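Local coordinates for peptidoglycan glycosyltransferase (Eggerthella lenta, PDB 4MNR), which belongs to the penicillin-binding proteins, combining a transpeptidase domain of the beta-lactamase-like fold with a dimerisation domain named after penicillin-binding protein A, at residues C132-P137 / V425-V430. Residues are numbered along the deposited sequence; the frame is centred on the assembly and turned at random. Where two conformers were deposited one is given.
Sequences CVVMDP and VVVAIV
V134 and V427 pair across two neighbouring antiparallel strands, 130-135 and 425-431, in the five-stranded sheet of the penicillin-binding transpeptidase fold. Strand 425-431 is the middle strand of that sheet. V133 pairs with A428, and M135, a selenomethionine, with V426. Each pair exchanges two backbone hydrogen bonds; A428 N to V133 O is 2.9 Å at 171°. V134 with V427 and C132 with I429 are the non-hydrogen-bonded pairs. Their side chains share one face of the sheet, covered by helices 115-125 and 438-453. V133, M135, V426 and A428 point to the other face, where M135 and V426 meet helix 321-332.

The side chains of V134 and V427 run alongside each other in the same direction. V427 has two conformers; in the one given here, V134 CG2 is 3.8 Å from V427 CG2. The other branch of V134, CG1, is anti to the backbone N (chi1 179°) and reaches V425 CG2 at 3.4 Å. That is closer than methyl groups normally pack. The sulfur of C132 is also anti to its N (chi1 178°). In the same conformer of V427, CG1 touches this sulfur at 3.9 Å and also lies near V134 CG2. C132 CB faces I429 CG1 more loosely.

Past M135, D136 OD1 accepts a hydrogen bond from D138 N. P137 then crosses the side chain of V426 at an angle. Its CB meets V426 CG2 at 4.0 Å, while its CD lies 3.8 Å from V425 N.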
loop_
_atom_site.group_PDB
_atom_site.type_symbol
_atom_site.label_atom_id
_atom_site.label_comp_id
_atom_site.label_asym_id
_atom_site.label_seq_id
_atom_site.Cartn_x
_atom_site.Cartn_y
_atom_site.Cartn_z
ATOM N N CYS A 132 -5.647 -0.964 -3.914
ATOM C CA CYS A 132 -4.530 -0.565 -4.760
ATOM C C CYS A 132 -4.167 0.886 -4.494
ATOM O O CYS A 132 -5.054 1.740 -4.419
ATOM C CB CYS A 132 -4.915 -0.764 -6.221
ATOM S SG CYS A 132 -3.622 -0.260 -7.388
ATOM N N VAL A 133 -2.870 1.165 -4.330
ATOM C CA VAL A 133 -2.388 2.530 -4.154
ATOM C C VAL A 133 -1.297 2.795 -5.192
ATOM O O VAL A 133 -0.423 1.958 -5.390
ATOM C CB VAL A 133 -1.809 2.746 -2.732
ATOM C CG1 VAL A 133 -1.128 4.121 -2.626
ATOM C CG2 VAL A 133 -2.899 2.587 -1.668
ATOM N N VAL A 134 -1.375 3.936 -5.878
ATOM C CA VAL A 134 -0.357 4.331 -6.842
ATOM C C VAL A 134 0.173 5.666 -6.354
ATOM O O VAL A 134 -0.604 6.563 -6.043
ATOM C CB VAL A 134 -0.948 4.523 -8.253
ATOM C CG1 VAL A 134 0.127 4.946 -9.221
ATOM C CG2 VAL A 134 -1.615 3.242 -8.751
HETATM N N MSE A 135 1.494 5.786 -6.300
HETATM C CA MSE A 135 2.138 6.982 -5.771
HETATM C C MSE A 135 3.196 7.500 -6.724
HETATM O O MSE A 135 3.757 6.747 -7.530
HETATM C CB MSE A 135 2.814 6.672 -4.430
HETATM C CG MSE A 135 1.894 6.085 -3.385
HETATM SE SE MSE A 135 2.668 6.129 -1.601
HETATM C CE MSE A 135 2.335 7.999 -1.264
ATOM N N ASP A 136 3.472 8.796 -6.618
ATOM C CA ASP A 136 4.658 9.375 -7.252
ATOM C C ASP A 136 5.759 9.336 -6.203
ATOM O O ASP A 136 5.672 10.019 -5.188
ATOM C CB ASP A 136 4.400 10.824 -7.671
ATOM C CG ASP A 136 5.623 11.478 -8.322
ATOM O OD1 ASP A 136 6.751 10.929 -8.231
ATOM O OD2 ASP A 136 5.470 12.560 -8.933
ATOM N N PRO A 137 6.807 8.536 -6.439
ATOM C CA PRO A 137 7.814 8.358 -5.387
ATOM C C PRO A 137 8.635 9.614 -5.124
ATOM O O PRO A 137 9.278 9.722 -4.089
ATOM C CB PRO A 137 8.709 7.232 -5.935
ATOM C CG PRO A 137 8.522 7.307 -7.418
ATOM C CD PRO A 137 7.111 7.760 -7.654
ATOM N N VAL A 425 6.669 6.119 -11.019
ATOM C CA VAL A 425 5.445 5.612 -10.418
ATOM C C VAL A 425 5.741 4.368 -9.592
ATOM O O VAL A 425 6.612 3.579 -9.952
ATOM C CB VAL A 425 4.373 5.290 -11.494
ATOM C CG1 VAL A 425 4.860 4.237 -12.463
ATOM C CG2 VAL A 425 3.091 4.839 -10.848
ATOM N N VAL A 426 5.045 4.233 -8.465
ATOM C CA VAL A 426 5.080 3.037 -7.633
ATOM C C VAL A 426 3.651 2.533 -7.468
ATOM O O VAL A 426 2.733 3.322 -7.271
ATOM C CB VAL A 426 5.715 3.337 -6.232
ATOM C CG1 VAL A 426 5.455 2.197 -5.224
ATOM C CG2 VAL A 426 7.202 3.584 -6.383
ATOM N N VAL A 427 3.444 1.225 -7.583
ATOM C CA VAL A 427 2.115 0.649 -7.349
ATOM C C VAL A 427 2.170 -0.465 -6.294
ATOM O O VAL A 427 3.064 -1.309 -6.335
ATOM C CB VAL A 427 1.496 0.070 -8.646
ATOM C CG1 VAL A 427 0.096 -0.477 -8.366
ATOM C CG2 VAL A 427 1.424 1.128 -9.741
ATOM N N ALA A 428 1.220 -0.461 -5.355
ATOM C CA ALA A 428 1.065 -1.548 -4.381
ATOM C C ALA A 428 -0.367 -2.041 -4.525
ATOM O O ALA A 428 -1.300 -1.240 -4.565
ATOM C CB ALA A 428 1.305 -1.056 -2.951
ATOM N N ILE A 429 -0.534 -3.352 -4.625
ATOM C CA ILE A 429 -1.872 -3.909 -4.794
ATOM C C ILE A 429 -1.968 -5.193 -3.999
ATOM O O ILE A 429 -1.008 -5.972 -3.939
ATOM C CB ILE A 429 -2.196 -4.151 -6.292
ATOM C CG1 ILE A 429 -3.615 -4.705 -6.473
ATOM C CG2 ILE A 429 -1.205 -5.095 -6.924
ATOM C CD1 ILE A 429 -4.102 -4.616 -7.943
ATOM N N VAL A 430 -3.107 -5.392 -3.341
ATOM C CA VAL A 430 -3.390 -6.683 -2.719
ATOM C C VAL A 430 -4.737 -7.174 -3.223
ATOM O O VAL A 430 -5.714 -6.416 -3.284
ATOM C CB VAL A 430 -3.371 -6.640 -1.163
ATOM C CG1 VAL A 430 -4.403 -5.635 -0.639
ATOM C CG2 VAL A 430 -3.622 -8.062 -0.601
#